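Long-range contacts in ribulose bisphosphate carboxylase (Hyperthermus butylicus DSM 5456, PDB 6HUN), which probably catalyses the Mg(2+)-dependent addition of CO2 and water to ribulose 1,5-bisphosphate, giving two molecules of 3-phosphoglycerate, in an archaeal AMP degradation pathway: residues 40-45 with 102-107; 152-157 with 284-289; 353-358 with 367-372; 174-179 with 200-205. One frame throughout, in Å; residues are numbered along the deposited sequence. Where two conformers were deposited one is given.

Interaction 1 of 4, residues 40-45 with 102-107; sequences EVIAVF and WVAYPV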
loop_
_atom_site.group_PDB
_atom_site.type_symbol
_atom_site.label_atom_id
_atom_site.label_comp_id
_atom_site.label_asym_id
_atom_site.label_seq_id
_atom_site.Cartn_x
_atom_site.Cartn_y
_atom_site.Cartn_z
ATOM N N GLU A 40 7.550 -22.698 11.588
ATOM C CA GLU A 40 7.119 -22.359 10.243
ATOM C C GLU A 40 6.227 -21.136 10.348
ATOM O O GLU A 40 5.557 -20.946 11.363
ATOM C CB GLU A 40 6.347 -23.518 9.619
ATOM C CG GLU A 40 7.147 -24.826 9.432
ATOM C CD GLU A 40 6.635 -25.569 8.215
ATOM O OE1 GLU A 40 5.740 -26.431 8.402
ATOM O OE2 GLU A 40 7.060 -25.256 7.067
ATOM N N VAL A 41 6.237 -20.298 9.316
ATOM C CA VAL A 41 5.203 -19.261 9.213
ATOM C C VAL A 41 3.887 -19.923 8.852
ATOM O O VAL A 41 3.840 -20.790 7.977
ATOM C CB VAL A 41 5.581 -18.211 8.156
ATOM C CG1 VAL A 41 4.325 -17.265 7.803
ATOM C CG2 VAL A 41 6.801 -17.445 8.577
ATOM N N ILE A 42 2.806 -19.522 9.521
ATOM C CA ILE A 42 1.471 -20.047 9.262
ATOM C C ILE A 42 0.565 -18.883 8.862
ATOM O O ILE A 42 0.427 -17.947 9.641
ATOM C CB ILE A 42 0.907 -20.730 10.520
ATOM C CG1 ILE A 42 1.845 -21.891 10.990
ATOM C CG2 ILE A 42 -0.515 -21.186 10.252
ATOM C CD1 ILE A 42 1.716 -22.989 10.091
ATOM N N ALA A 43 -0.093 -18.976 7.713
ATOM C CA ALA A 43 -1.108 -17.990 7.303
ATOM C C ALA A 43 -2.484 -18.643 7.381
ATOM O O ALA A 43 -2.640 -19.794 6.963
ATOM C CB ALA A 43 -0.859 -17.497 5.863
ATOM N N VAL A 44 -3.498 -17.897 7.829
ATOM C CA VAL A 44 -4.878 -18.340 7.746
ATOM C C VAL A 44 -5.643 -17.408 6.803
ATOM O O VAL A 44 -5.658 -16.175 6.983
ATOM C CB VAL A 44 -5.540 -18.474 9.124
ATOM C CG1 VAL A 44 -5.370 -17.209 9.936
ATOM C CG2 VAL A 44 -6.998 -18.842 8.926
ATOM N N PHE A 45 -6.175 -17.997 5.748
ATOM C CA PHE A 45 -6.839 -17.287 4.658
ATOM C C PHE A 45 -8.314 -17.621 4.714
ATOM O O PHE A 45 -8.677 -18.760 4.997
ATOM C CB PHE A 45 -6.316 -17.719 3.271
ATOM C CG PHE A 45 -4.851 -17.470 3.041
ATOM C CD1 PHE A 45 -4.371 -16.193 2.740
ATOM C CD2 PHE A 45 -3.958 -18.518 3.009
ATOM C CE1 PHE A 45 -2.981 -16.015 2.472
ATOM C CE2 PHE A 45 -2.628 -18.328 2.777
ATOM C CZ PHE A 45 -2.122 -17.050 2.514
ATOM N N TRP A 102 -5.544 -22.983 6.345
ATOM C CA TRP A 102 -4.246 -22.742 6.948
ATOM C C TRP A 102 -3.167 -23.229 6.008
ATOM O O TRP A 102 -3.192 -24.386 5.554
ATOM C CB TRP A 102 -4.087 -23.459 8.301
ATOM C CG TRP A 102 -4.951 -22.920 9.404
ATOM C CD1 TRP A 102 -4.535 -22.212 10.497
ATOM C CD2 TRP A 102 -6.372 -23.070 9.545
ATOM N NE1 TRP A 102 -5.597 -21.911 11.288
ATOM C CE2 TRP A 102 -6.739 -22.425 10.732
ATOM C CE3 TRP A 102 -7.366 -23.687 8.783
ATOM C CZ2 TRP A 102 -8.066 -22.370 11.174
ATOM C CZ3 TRP A 102 -8.660 -23.637 9.211
ATOM C CH2 TRP A 102 -9.007 -22.990 10.401
ATOM N N VAL A 103 -2.180 -22.380 5.783
ATOM C CA VAL A 103 -1.043 -22.688 4.928
ATOM C C VAL A 103 0.218 -22.501 5.750
ATOM O O VAL A 103 0.389 -21.475 6.414
ATOM C CB VAL A 103 -1.006 -21.800 3.664
ATOM C CG1 VAL A 103 0.158 -22.246 2.715
ATOM C CG2 VAL A 103 -2.305 -21.886 2.947
ATOM N N ALA A 104 1.093 -23.498 5.714
ATOM C CA ALA A 104 2.368 -23.444 6.402
ATOM C C ALA A 104 3.485 -23.151 5.397
ATOM O O ALA A 104 3.518 -23.732 4.297
ATOM C CB ALA A 104 2.633 -24.789 7.134
ATOM N N TYR A 105 4.404 -22.261 5.795
ATOM C CA TYR A 105 5.479 -21.707 4.948
ATOM C C TYR A 105 6.830 -21.901 5.624
ATOM O O TYR A 105 7.053 -21.341 6.714
ATOM C CB TYR A 105 5.321 -20.191 4.695
ATOM C CG TYR A 105 4.105 -19.790 3.901
ATOM C CD1 TYR A 105 2.906 -19.572 4.529
ATOM C CD2 TYR A 105 4.160 -19.640 2.517
ATOM C CE1 TYR A 105 1.787 -19.241 3.834
ATOM C CE2 TYR A 105 3.025 -19.297 1.785
ATOM C CZ TYR A 105 1.834 -19.074 2.469
ATOM O OH TYR A 105 0.693 -18.733 1.769
ATOM N N PRO A 106 7.804 -22.522 4.959
ATOM C CA PRO A 106 9.174 -22.553 5.503
ATOM C C PRO A 106 9.768 -21.159 5.634
ATOM O O PRO A 106 9.591 -20.312 4.762
ATOM C CB PRO A 106 9.942 -23.373 4.462
ATOM C CG PRO A 106 8.924 -23.915 3.512
ATOM C CD PRO A 106 7.739 -23.022 3.582
ATOM N N VAL A 107 10.458 -20.905 6.750
ATOM C CA VAL A 107 10.939 -19.537 7.007
ATOM C C VAL A 107 11.997 -19.101 5.995
ATOM O O VAL A 107 12.194 -17.900 5.769
ATOM C CB VAL A 107 11.469 -19.397 8.452
ATOM C CG1 VAL A 107 12.078 -18.032 8.672
ATOM C CG2 VAL A 107 10.350 -19.521 9.452
#
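Strands 41-49 and 99-105 are antiparallel neighbours in the mixed sheet of the Rubisco N-terminal domain, and 40-45 meets 102-107 there. Side chains alternate between two faces. Ile42, Val44, Trp102 and Ala104 share one face. There Trp102 lies as a flat plate beside Val44. CG2 of Val44 sits over the five-membered ring, 4.1 Å from its centroid and 15° off the normal, a CH-pi contact. The valine torsion (chi1 52°) puts CG1 in the crowded position and CG2 anti to the backbone N, on the indole. Next along this face the small Ala104 offers a hollow. CD1 of Ile42 drops into it, 3.6 Å from Ala104 CB. Tyr89 of strand 87-93 packs on both residues, and Arg90 makes a cation-pi contact with Trp102.

Val41, Ala43, Val103 and Tyr105 point to the other face. The Tyr105 ring passes the short Ala43, whose CB lies at the ring edge, 3.8 Å from CE1. Phe45 comes from the opposite direction, and its ring edge fits against CG2 of Val103, 3.6 Å from Phe45 CE2. The Tyr105 hydroxyl is hydrogen-bonded to Ser66 OG.

Four backbone hydrogen bonds join the Val41-Tyr105 and Ala43-Val103 pairs. The straightest is Val103 N to Ala43 O, at 169°. The two aromatic side chains meet tip to tip, with Phe45 CZ 3.4 Å from Tyr105 OH.

Interaction 2 of 4, residues 152-157 with 284-289; sequences GPNKGI and LAEEYD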
loop_
_atom_site.group_PDB
_atom_site.type_symbol
_atom_site.label_atom_id
_atom_site.label_comp_id
_atom_site.label_asym_id
_atom_site.label_seq_id
_atom_site.Cartn_x
_atom_site.Cartn_y
_atom_site.Cartn_z
ATOM N N GLY A 152 10.678 -4.125 16.024
ATOM C CA GLY A 152 9.543 -3.734 16.851
ATOM C C GLY A 152 9.665 -2.285 17.275
ATOM O O GLY A 152 10.533 -1.524 16.802
ATOM N N PRO A 153 8.767 -1.853 18.155
ATOM C CA PRO A 153 8.762 -0.452 18.570
ATOM C C PRO A 153 10.092 -0.066 19.209
ATOM O O PRO A 153 10.757 -0.882 19.897
ATOM C CB PRO A 153 7.589 -0.385 19.586
ATOM C CG PRO A 153 6.672 -1.561 19.210
ATOM C CD PRO A 153 7.633 -2.640 18.693
ATOM N N ASN A 154 10.496 1.185 18.950
ATOM C CA ASN A 154 11.727 1.732 19.550
ATOM C C ASN A 154 11.499 2.017 21.029
ATOM O O ASN A 154 12.358 1.776 21.880
ATOM C CB ASN A 154 12.109 3.029 18.872
ATOM C CG ASN A 154 13.515 3.516 19.270
ATOM O OD1 ASN A 154 14.370 2.717 19.570
ATOM N ND2 ASN A 154 13.746 4.825 19.231
ATOM N N LYS A 155 10.327 2.547 21.331
ATOM C CA LYS A 155 10.002 3.027 22.685
ATOM C C LYS A 155 8.934 2.199 23.362
ATOM O O LYS A 155 9.111 1.811 24.523
ATOM C CB LYS A 155 9.553 4.490 22.643
ATOM C CG LYS A 155 10.661 5.474 22.185
ATOM C CD LYS A 155 11.741 5.524 23.213
ATOM C CE LYS A 155 12.865 6.410 22.718
ATOM N NZ LYS A 155 13.741 6.669 23.867
ATOM N N GLY A 156 7.898 1.849 22.640
ATOM C CA GLY A 156 6.770 1.114 23.205
ATOM C C GLY A 156 5.973 1.962 24.198
ATOM O O GLY A 156 6.226 3.153 24.406
ATOM N N ILE A 157 4.987 1.316 24.811
ATOM C CA ILE A 157 4.173 1.977 25.834
ATOM C C ILE A 157 5.067 2.603 26.906
ATOM O O ILE A 157 4.947 3.786 27.261
ATOM C CB ILE A 157 3.218 0.948 26.438
ATOM C CG1 ILE A 157 2.222 0.512 25.302
ATOM C CG2 ILE A 157 2.442 1.588 27.605
ATOM C CD1 ILE A 157 1.127 -0.465 25.787
ATOM N N LEU A 284 15.789 5.500 11.373
ATOM C CA LEU A 284 16.175 6.846 11.826
ATOM C C LEU A 284 15.701 7.121 13.248
ATOM O O LEU A 284 16.378 7.837 13.995
ATOM C CB LEU A 284 15.641 7.923 10.894
ATOM C CG LEU A 284 16.254 7.763 9.488
ATOM C CD1 LEU A 284 15.494 8.582 8.453
ATOM C CD2 LEU A 284 17.754 8.080 9.486
ATOM N N ALA A 285 14.556 6.568 13.646
ATOM C CA ALA A 285 14.139 6.717 15.037
ATOM C C ALA A 285 15.154 6.094 15.991
ATOM O O ALA A 285 15.344 6.593 17.117
ATOM C CB ALA A 285 12.748 6.075 15.235
ATOM N N GLU A 286 15.712 4.929 15.623
ATOM C CA GLU A 286 16.793 4.361 16.420
ATOM C C GLU A 286 17.935 5.374 16.575
ATOM O O GLU A 286 18.370 5.715 17.703
ATOM C CB GLU A 286 17.269 3.061 15.731
ATOM C CG GLU A 286 18.288 2.226 16.509
ATOM C CD GLU A 286 17.669 1.702 17.774
ATOM O OE1 GLU A 286 16.466 1.342 17.731
ATOM O OE2 GLU A 286 18.359 1.696 18.822
ATOM N N GLU A 287 18.386 5.916 15.449
ATOM C CA GLU A 287 19.522 6.838 15.447
ATOM C C GLU A 287 19.245 8.074 16.309
ATOM O O GLU A 287 20.128 8.547 17.032
ATOM C CB GLU A 287 19.818 7.249 14.003
ATOM C CG GLU A 287 20.854 8.379 13.871
ATOM C CD GLU A 287 21.186 8.681 12.404
ATOM O OE1 GLU A 287 22.144 9.464 12.151
ATOM O OE2 GLU A 287 20.467 8.140 11.521
ATOM N N TYR A 288 18.022 8.606 16.242
ATOM C CA TYR A 288 17.676 9.897 16.810
ATOM C C TYR A 288 16.846 9.775 18.082
ATOM O O TYR A 288 16.366 10.798 18.603
ATOM C CB TYR A 288 16.910 10.748 15.793
ATOM C CG TYR A 288 17.671 11.171 14.548
ATOM C CD1 TYR A 288 18.820 11.953 14.616
ATOM C CD2 TYR A 288 17.173 10.832 13.287
ATOM C CE1 TYR A 288 19.480 12.334 13.427
ATOM C CE2 TYR A 288 17.800 11.194 12.144
ATOM C CZ TYR A 288 18.954 11.932 12.217
ATOM O OH TYR A 288 19.527 12.278 11.034
ATOM N N ASP A 289 16.621 8.555 18.572
ATOM C CA ASP A 289 15.911 8.331 19.836
ATOM C C ASP A 289 14.487 8.921 19.829
ATOM O O ASP A 289 14.070 9.630 20.759
ATOM C CB ASP A 289 16.741 8.878 21.017
ATOM C CG ASP A 289 16.355 8.251 22.355
ATOM O OD1 ASP A 289 16.061 7.042 22.403
ATOM O OD2 ASP A 289 16.358 8.965 23.393
#
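A salt bridge between Lys155 and Asp289 is the strongest link between the loop before helix 156-164 and the end of helix 275-288. Lys155 NZ lies 2.8 Å from Asp289 OD1. It meets that oxygen from above the carboxylate plane, 44° out of it. The lysine chain bends at chi2 (-67°) and then runs extended, crossing the aspartate at about a right angle. Asp289 OD2 has a second cation, Lys264.

Asp289 has positive phi (59°) and closes the helix with a Schellman motif. This turn places the acid beside the loop. Asn154 faces the last turn of the helix, with CG anti to its backbone N. Its ND2 gives a hydrogen bond to Leu290 O and is also 3.2 Å from Ala285 O, at an angle too poor for a bond. On the other branch, Asn154 OD1 is 3.1 Å from Glu286 OE1. Both are acceptors, so this is not a hydrogen bond. Arg282 forms a salt bridge with that glutamate oxygen.

The packing is thin. Ala285 CB approaches the Asn154 amide at 4.3 Å from ND2. The contact is thus polar and near the surface. Asp289 between two lysines probably stays ionised, and Arg282 probably eases the repulsion between the facing oxygens.

Interaction 3 of 4, residues 353-358 with 367-372; sequences EQYYRP and EQPWSN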
loop_
_atom_site.group_PDB
_atom_site.type_symbol
_atom_site.label_atom_id
_atom_site.label_comp_id
_atom_site.label_asym_id
_atom_site.label_seq_id
_atom_site.Cartn_x
_atom_site.Cartn_y
_atom_site.Cartn_z
ATOM N N GLU A 353 -0.125 -7.041 23.960
ATOM C CA GLU A 353 0.250 -8.191 24.784
ATOM C C GLU A 353 1.630 -8.746 24.465
ATOM O O GLU A 353 2.159 -8.607 23.359
ATOM C CB GLU A 353 -0.785 -9.276 24.634
ATOM C CG GLU A 353 -2.038 -8.862 25.378
ATOM C CD GLU A 353 -3.059 -9.950 25.422
ATOM O OE1 GLU A 353 -3.007 -10.859 24.562
ATOM O OE2 GLU A 353 -3.941 -9.875 26.284
ATOM N N GLN A 354 2.234 -9.383 25.478
ATOM C CA GLN A 354 3.489 -10.070 25.209
ATOM C C GLN A 354 3.279 -11.473 24.664
ATOM O O GLN A 354 4.197 -12.035 24.050
ATOM C CB GLN A 354 4.362 -10.136 26.485
ATOM C CG GLN A 354 5.264 -8.900 26.634
ATOM C CD GLN A 354 5.693 -8.273 25.277
ATOM O OE1 GLN A 354 5.243 -7.165 24.944
ATOM N NE2 GLN A 354 6.596 -8.942 24.531
ATOM N N TYR A 355 2.098 -12.041 24.883
ATOM C CA TYR A 355 1.771 -13.388 24.437
ATOM C C TYR A 355 0.283 -13.380 24.101
ATOM O O TYR A 355 -0.556 -13.474 24.989
ATOM C CB TYR A 355 2.099 -14.441 25.484
ATOM C CG TYR A 355 2.424 -15.787 24.874
ATOM C CD1 TYR A 355 1.574 -16.367 23.924
ATOM C CD2 TYR A 355 3.583 -16.481 25.226
ATOM C CE1 TYR A 355 1.863 -17.601 23.342
ATOM C CE2 TYR A 355 3.878 -17.725 24.662
ATOM C CZ TYR A 355 3.016 -18.279 23.720
ATOM O OH TYR A 355 3.307 -19.507 23.145
ATOM N N TYR A 356 -0.026 -13.275 22.820
ATOM C CA TYR A 356 -1.409 -13.280 22.380
ATOM C C TYR A 356 -1.915 -14.707 22.214
ATOM O O TYR A 356 -1.293 -15.506 21.517
ATOM C CB TYR A 356 -1.543 -12.526 21.039
ATOM C CG TYR A 356 -2.960 -12.627 20.475
ATOM C CD1 TYR A 356 -3.294 -13.603 19.532
ATOM C CD2 TYR A 356 -3.966 -11.745 20.884
ATOM C CE1 TYR A 356 -4.586 -13.699 19.010
ATOM C CE2 TYR A 356 -5.260 -11.840 20.397
ATOM C CZ TYR A 356 -5.558 -12.799 19.431
ATOM O OH TYR A 356 -6.844 -12.900 18.985
ATOM N N ARG A 357 -3.058 -15.018 22.825
ATOM C CA ARG A 357 -3.714 -16.295 22.594
ATOM C C ARG A 357 -5.166 -16.047 22.198
ATOM O O ARG A 357 -5.904 -15.390 22.954
ATOM C CB ARG A 357 -3.634 -17.183 23.839
ATOM C CG ARG A 357 -2.220 -17.628 24.116
ATOM C CD ARG A 357 -2.191 -18.697 25.217
ATOM N NE ARG A 357 -0.840 -18.983 25.695
ATOM C CZ ARG A 357 -0.187 -18.239 26.591
ATOM N NH1 ARG A 357 -0.761 -17.148 27.080
ATOM N NH2 ARG A 357 1.037 -18.581 27.005
ATOM N N PRO A 358 -5.618 -16.563 21.047
ATOM C CA PRO A 358 -7.047 -16.475 20.701
ATOM C C PRO A 358 -7.947 -17.137 21.750
ATOM O O PRO A 358 -7.565 -18.096 22.442
ATOM C CB PRO A 358 -7.132 -17.219 19.356
ATOM C CG PRO A 358 -5.734 -17.334 18.878
ATOM C CD PRO A 358 -4.873 -17.375 20.075
ATOM N N GLU A 367 -2.287 -18.090 17.700
ATOM C CA GLU A 367 -1.502 -17.759 18.886
ATOM C C GLU A 367 -0.211 -17.078 18.428
ATOM O O GLU A 367 0.325 -17.429 17.377
ATOM C CB GLU A 367 -1.270 -19.059 19.671
ATOM C CG GLU A 367 -0.021 -19.136 20.453
ATOM C CD GLU A 367 0.103 -20.477 21.138
ATOM O OE1 GLU A 367 -0.907 -20.979 21.698
ATOM O OE2 GLU A 367 1.213 -21.043 21.074
ATOM N N GLN A 368 0.286 -16.058 19.195
ATOM C CA GLN A 368 1.469 -15.285 18.796
ATOM C C GLN A 368 2.257 -14.804 20.026
ATOM O O GLN A 368 1.859 -13.821 20.665
ATOM C CB GLN A 368 1.095 -14.087 17.908
ATOM C CG GLN A 368 2.334 -13.262 17.537
ATOM C CD GLN A 368 3.211 -13.997 16.529
ATOM O OE1 GLN A 368 2.823 -14.148 15.352
ATOM N NE2 GLN A 368 4.364 -14.438 16.954
ATOM N N PRO A 369 3.401 -15.431 20.354
ATOM C CA PRO A 369 4.321 -14.804 21.320
ATOM C C PRO A 369 5.056 -13.635 20.677
ATOM O O PRO A 369 5.302 -13.598 19.470
ATOM C CB PRO A 369 5.304 -15.937 21.707
ATOM C CG PRO A 369 4.993 -17.125 20.793
ATOM C CD PRO A 369 4.014 -16.605 19.703
ATOM N N TRP A 370 5.390 -12.649 21.494
ATOM C CA TRP A 370 6.015 -11.429 20.989
ATOM C C TRP A 370 7.381 -11.228 21.630
ATOM O O TRP A 370 7.774 -10.106 21.967
ATOM C CB TRP A 370 5.117 -10.218 21.257
ATOM C CG TRP A 370 3.941 -10.100 20.366
ATOM C CD1 TRP A 370 2.663 -10.447 20.638
ATOM C CD2 TRP A 370 3.947 -9.538 19.067
ATOM N NE1 TRP A 370 1.838 -10.147 19.587
ATOM C CE2 TRP A 370 2.609 -9.589 18.588
ATOM C CE3 TRP A 370 4.960 -9.041 18.230
ATOM C CZ2 TRP A 370 2.258 -9.139 17.336
ATOM C CZ3 TRP A 370 4.572 -8.553 16.970
ATOM C CH2 TRP A 370 3.248 -8.614 16.553
ATOM N N SER A 371 8.094 -12.325 21.864
ATOM C CA SER A 371 9.403 -12.217 22.496
ATOM C C SER A 371 10.262 -11.163 21.792
ATOM O O SER A 371 10.341 -11.156 20.555
ATOM C CB SER A 371 10.068 -13.589 22.436
ATOM O OG SER A 371 10.899 -13.762 23.542
ATOM N N ASN A 372 10.814 -10.216 22.567
ATOM C CA ASN A 372 11.680 -9.146 22.053
ATOM C C ASN A 372 10.970 -8.093 21.178
ATOM O O ASN A 372 11.605 -7.463 20.326
ATOM C CB ASN A 372 12.848 -9.727 21.249
ATOM C CG ASN A 372 13.624 -10.736 22.057
ATOM O OD1 ASN A 372 13.913 -11.838 21.588
ATOM N ND2 ASN A 372 13.902 -10.386 23.306
#
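Gln368 OE1 is the best-held polar atom of this short beta hairpin, gripped by two hydrogen bonds, from Lys317 NZ and Phe142 N. Gln368 NE2 is held too, bonding Pro369 O at 2.8 Å, in the amide plane and on a lone pair. Between 353-358 and 367-372 the straightest bond runs from Gln368 N to Tyr356 O, 2.9 Å long, at 170° and in the carbonyl plane. Glu367 CA adds a CA-H...O contact to Tyr356 O, 3.5 Å away. The return bond, Tyr356 N to Gln368 O, completes an antiparallel hydrogen-bonded pair. Trp370 N extends the ladder to Gln354 O, approaching from above the carbonyl plane.

In the adjoining non-hydrogen-bonded pair, Tyr355 and Pro369 lie alongside each other and point the same way. Pro369 CB stands over one face of the Tyr355 ring, 3.8 Å from its centroid and 14° off the normal, a CH-pi contact. The Arg357 guanidinium covers the opposite face, with NH2 over the ring centre, clasping the phenol between proline and arginine. Glu367 CG reaches the ring edge. The extended glutamate then takes a weak hydrogen bond from Tyr355 OH, 3.3 Å from Glu367 OE2. The positive charge of Arg357 lies near the glutamate but beyond salt-bridge distance.

On the other face, Gln368 folds back at chi2 (72°), and its CG lies over one face of the Trp370 ring, toward the rim.

The hairpin follows helix 339-352 directly. Tyr356 and Trp370 pack on Ile350 of that helix, Tyr356 bonds its Glu346, and Trp370 also touches helices 312-322 and 144-147.

Interaction 4 of 4, residues 174-179 with 200-205; sequences TVPKPK and DLVKDD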
loop_
_atom_site.group_PDB
_atom_site.type_symbol
_atom_site.label_atom_id
_atom_site.label_comp_id
_atom_site.label_asym_id
_atom_site.label_seq_id
_atom_site.Cartn_x
_atom_site.Cartn_y
_atom_site.Cartn_z
ATOM N N THR A 174 -4.775 15.681 20.418
ATOM C CA THR A 174 -5.762 16.468 19.668
ATOM C C THR A 174 -5.196 16.883 18.319
ATOM O O THR A 174 -4.096 17.430 18.271
ATOM C CB THR A 174 -6.169 17.741 20.410
ATOM O OG1 THR A 174 -6.897 17.375 21.577
ATOM C CG2 THR A 174 -7.071 18.636 19.526
ATOM N N VAL A 175 -5.969 16.668 17.260
ATOM C CA VAL A 175 -5.768 17.285 15.945
ATOM C C VAL A 175 -6.546 18.600 15.844
ATOM O O VAL A 175 -7.756 18.642 16.122
ATOM C CB VAL A 175 -6.201 16.332 14.824
ATOM C CG1 VAL A 175 -5.932 16.948 13.427
ATOM C CG2 VAL A 175 -5.532 14.988 14.995
ATOM N N PRO A 176 -5.890 19.693 15.451
ATOM C CA PRO A 176 -6.593 20.962 15.233
ATOM C C PRO A 176 -7.788 20.832 14.301
ATOM O O PRO A 176 -7.881 19.937 13.463
ATOM C CB PRO A 176 -5.516 21.857 14.609
ATOM C CG PRO A 176 -4.230 21.309 15.128
ATOM C CD PRO A 176 -4.431 19.826 15.291
ATOM N N LYS A 177 -8.722 21.750 14.469
ATOM C CA LYS A 177 -9.808 21.903 13.541
ATOM C C LYS A 177 -9.800 23.345 13.061
ATOM O O LYS A 177 -9.686 24.262 13.887
ATOM C CB LYS A 177 -11.161 21.558 14.176
ATOM C CG LYS A 177 -11.330 20.089 14.532
ATOM C CD LYS A 177 -12.667 19.843 15.268
ATOM C CE LYS A 177 -13.902 19.901 14.330
ATOM N NZ LYS A 177 -14.109 18.624 13.579
ATOM N N PRO A 178 -9.881 23.595 11.741
ATOM C CA PRO A 178 -9.923 22.564 10.689
ATOM C C PRO A 178 -8.568 21.903 10.515
ATOM O O PRO A 178 -7.572 22.471 10.985
ATOM C CB PRO A 178 -10.307 23.359 9.446
ATOM C CG PRO A 178 -9.747 24.755 9.736
ATOM C CD PRO A 178 -9.949 24.964 11.191
ATOM N N LYS A 179 -8.511 20.746 9.848
ATOM C CA LYS A 179 -7.248 20.025 9.763
ATOM C C LYS A 179 -6.261 20.721 8.836
ATOM O O LYS A 179 -5.051 20.521 8.984
ATOM C CB LYS A 179 -7.473 18.570 9.322
ATOM C CG LYS A 179 -8.575 18.391 8.269
ATOM C CD LYS A 179 -9.057 16.956 8.103
ATOM C CE LYS A 179 -8.616 16.358 6.760
ATOM N NZ LYS A 179 -8.732 14.861 6.802
ATOM N N ASP A 200 -1.668 16.352 25.998
ATOM C CA ASP A 200 -0.270 15.933 26.070
ATOM C C ASP A 200 0.409 16.030 24.710
ATOM O O ASP A 200 1.586 16.385 24.649
ATOM C CB ASP A 200 -0.159 14.492 26.582
ATOM C CG ASP A 200 -0.965 14.267 27.859
ATOM O OD1 ASP A 200 -0.673 14.941 28.905
ATOM O OD2 ASP A 200 -1.892 13.426 27.792
ATOM N N LEU A 201 -0.326 15.748 23.647
ATOM C CA LEU A 201 0.233 15.657 22.290
ATOM C C LEU A 201 -0.643 16.443 21.337
ATOM O O LEU A 201 -1.871 16.287 21.343
ATOM C CB LEU A 201 0.346 14.215 21.806
ATOM C CG LEU A 201 1.211 13.288 22.641
ATOM C CD1 LEU A 201 0.867 11.877 22.239
ATOM C CD2 LEU A 201 2.693 13.541 22.383
ATOM N N VAL A 202 -0.020 17.312 20.524
ATOM C CA VAL A 202 -0.727 17.920 19.409
ATOM C C VAL A 202 -0.371 17.102 18.169
ATOM O O VAL A 202 0.755 16.627 18.034
ATOM C CB VAL A 202 -0.376 19.420 19.265
ATOM C CG1 VAL A 202 1.096 19.620 19.335
ATOM C CG2 VAL A 202 -0.952 19.997 17.964
ATOM N N LYS A 203 -1.349 16.840 17.337
ATOM C CA LYS A 203 -1.163 15.868 16.256
ATOM C C LYS A 203 -1.508 16.492 14.929
ATOM O O LYS A 203 -2.596 17.046 14.760
ATOM C CB LYS A 203 -2.037 14.641 16.501
ATOM C CG LYS A 203 -1.921 13.446 15.530
ATOM C CD LYS A 203 -2.987 12.444 16.033
ATOM C CE LYS A 203 -3.027 11.173 15.220
ATOM N NZ LYS A 203 -4.294 10.976 14.426
ATOM N N ASP A 204 -0.615 16.328 13.950
ATOM C CA ASP A 204 -0.943 16.751 12.609
ATOM C C ASP A 204 -2.013 15.840 12.047
ATOM O O ASP A 204 -2.070 14.651 12.372
ATOM C CB ASP A 204 0.291 16.623 11.695
ATOM C CG ASP A 204 1.235 17.776 11.795
ATOM O OD1 ASP A 204 0.938 18.845 12.463
ATOM O OD2 ASP A 204 2.323 17.588 11.199
ATOM N N ASP A 205 -2.806 16.346 11.120
ATOM C CA ASP A 205 -3.685 15.378 10.480
ATOM C C ASP A 205 -2.923 14.622 9.386
ATOM O O ASP A 205 -1.806 14.986 9.008
ATOM C CB ASP A 205 -4.935 16.059 9.938
ATOM C CG ASP A 205 -6.176 15.164 10.038
ATOM O OD1 ASP A 205 -6.403 14.529 11.094
ATOM O OD2 ASP A 205 -6.925 15.080 9.053
HETATM O O HOH W 1 -3.666 19.203 11.224
#
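Two backbone hydrogen bonds form a parallel bridge of Thr174 with Val202. Thr174 N donates to Leu201 O, nearly along the C=O axis. Lys203 N donates to Thr174 O at 3.0 Å, from above the carbonyl plane. Where the chains part, a water donates to Lys179 O and accepts from Asp205 N.

In the salt bridge, Lys179 NZ lies 2.9 Å from Asp205 OD2 and meets it nearly along the C-O axis. The lysine starts in the crowded position (chi1 38°) and bends at chi3 (-110°), wrapping its chain past the same oxygen. NZ also pairs with Glu206 and with Glu65 of the second subunit. Three acids around one amine would favour its charged form.

Residues 174-179 run on from the C-terminal end of the first TIM-barrel strand; 200-205 holds the second strand and the residues after it. The active site is built there. Lys177 and Lys179 are the predicted proton acceptor and substrate ligand. Lys203 and Asp205 are predicted Mg(2+) ligands, Lys203 through a carbamate absent here. Its side chain is about 3 Å from a bound calcium ion, and NZ is hydrogen-bonded to Gln403.

Van der Waals packing centres on Val175, whose CG2 lies 3.7 Å from Lys203 CD. Carbons also meet oxygens. Val175 CG1 touches Asp205 OD1 at 3.4 Å, and Val175 CA makes a CA-H...O contact with Lys203 O. Pro176 CD also meets that buried oxygen, which lacks a hydrogen-bonding partner.

In the fold
Interaction 1 comes first along the chain and lies in the N-terminal sheet. Interaction 2 joins the loop before helix 156-164 to where helix 275-288 leads into barrel strand 291-295. Interaction 4 is nested within the loop that interaction 2 closes, at strands 171-174 and 201-203. Interaction 3, a hairpin after helix 339-352, comes last. Its centre is about 17 Å from that of interaction 1 and 20 Å from that of interaction 2. It packs on barrel helices 312-322 and 339-352 and on helix 144-147, on interaction 1's side of the chain's centre. Interactions 1 and 4 have centres about 40 Å apart. Only interaction 4 holds predicted active-site residues; the other three lie away from them.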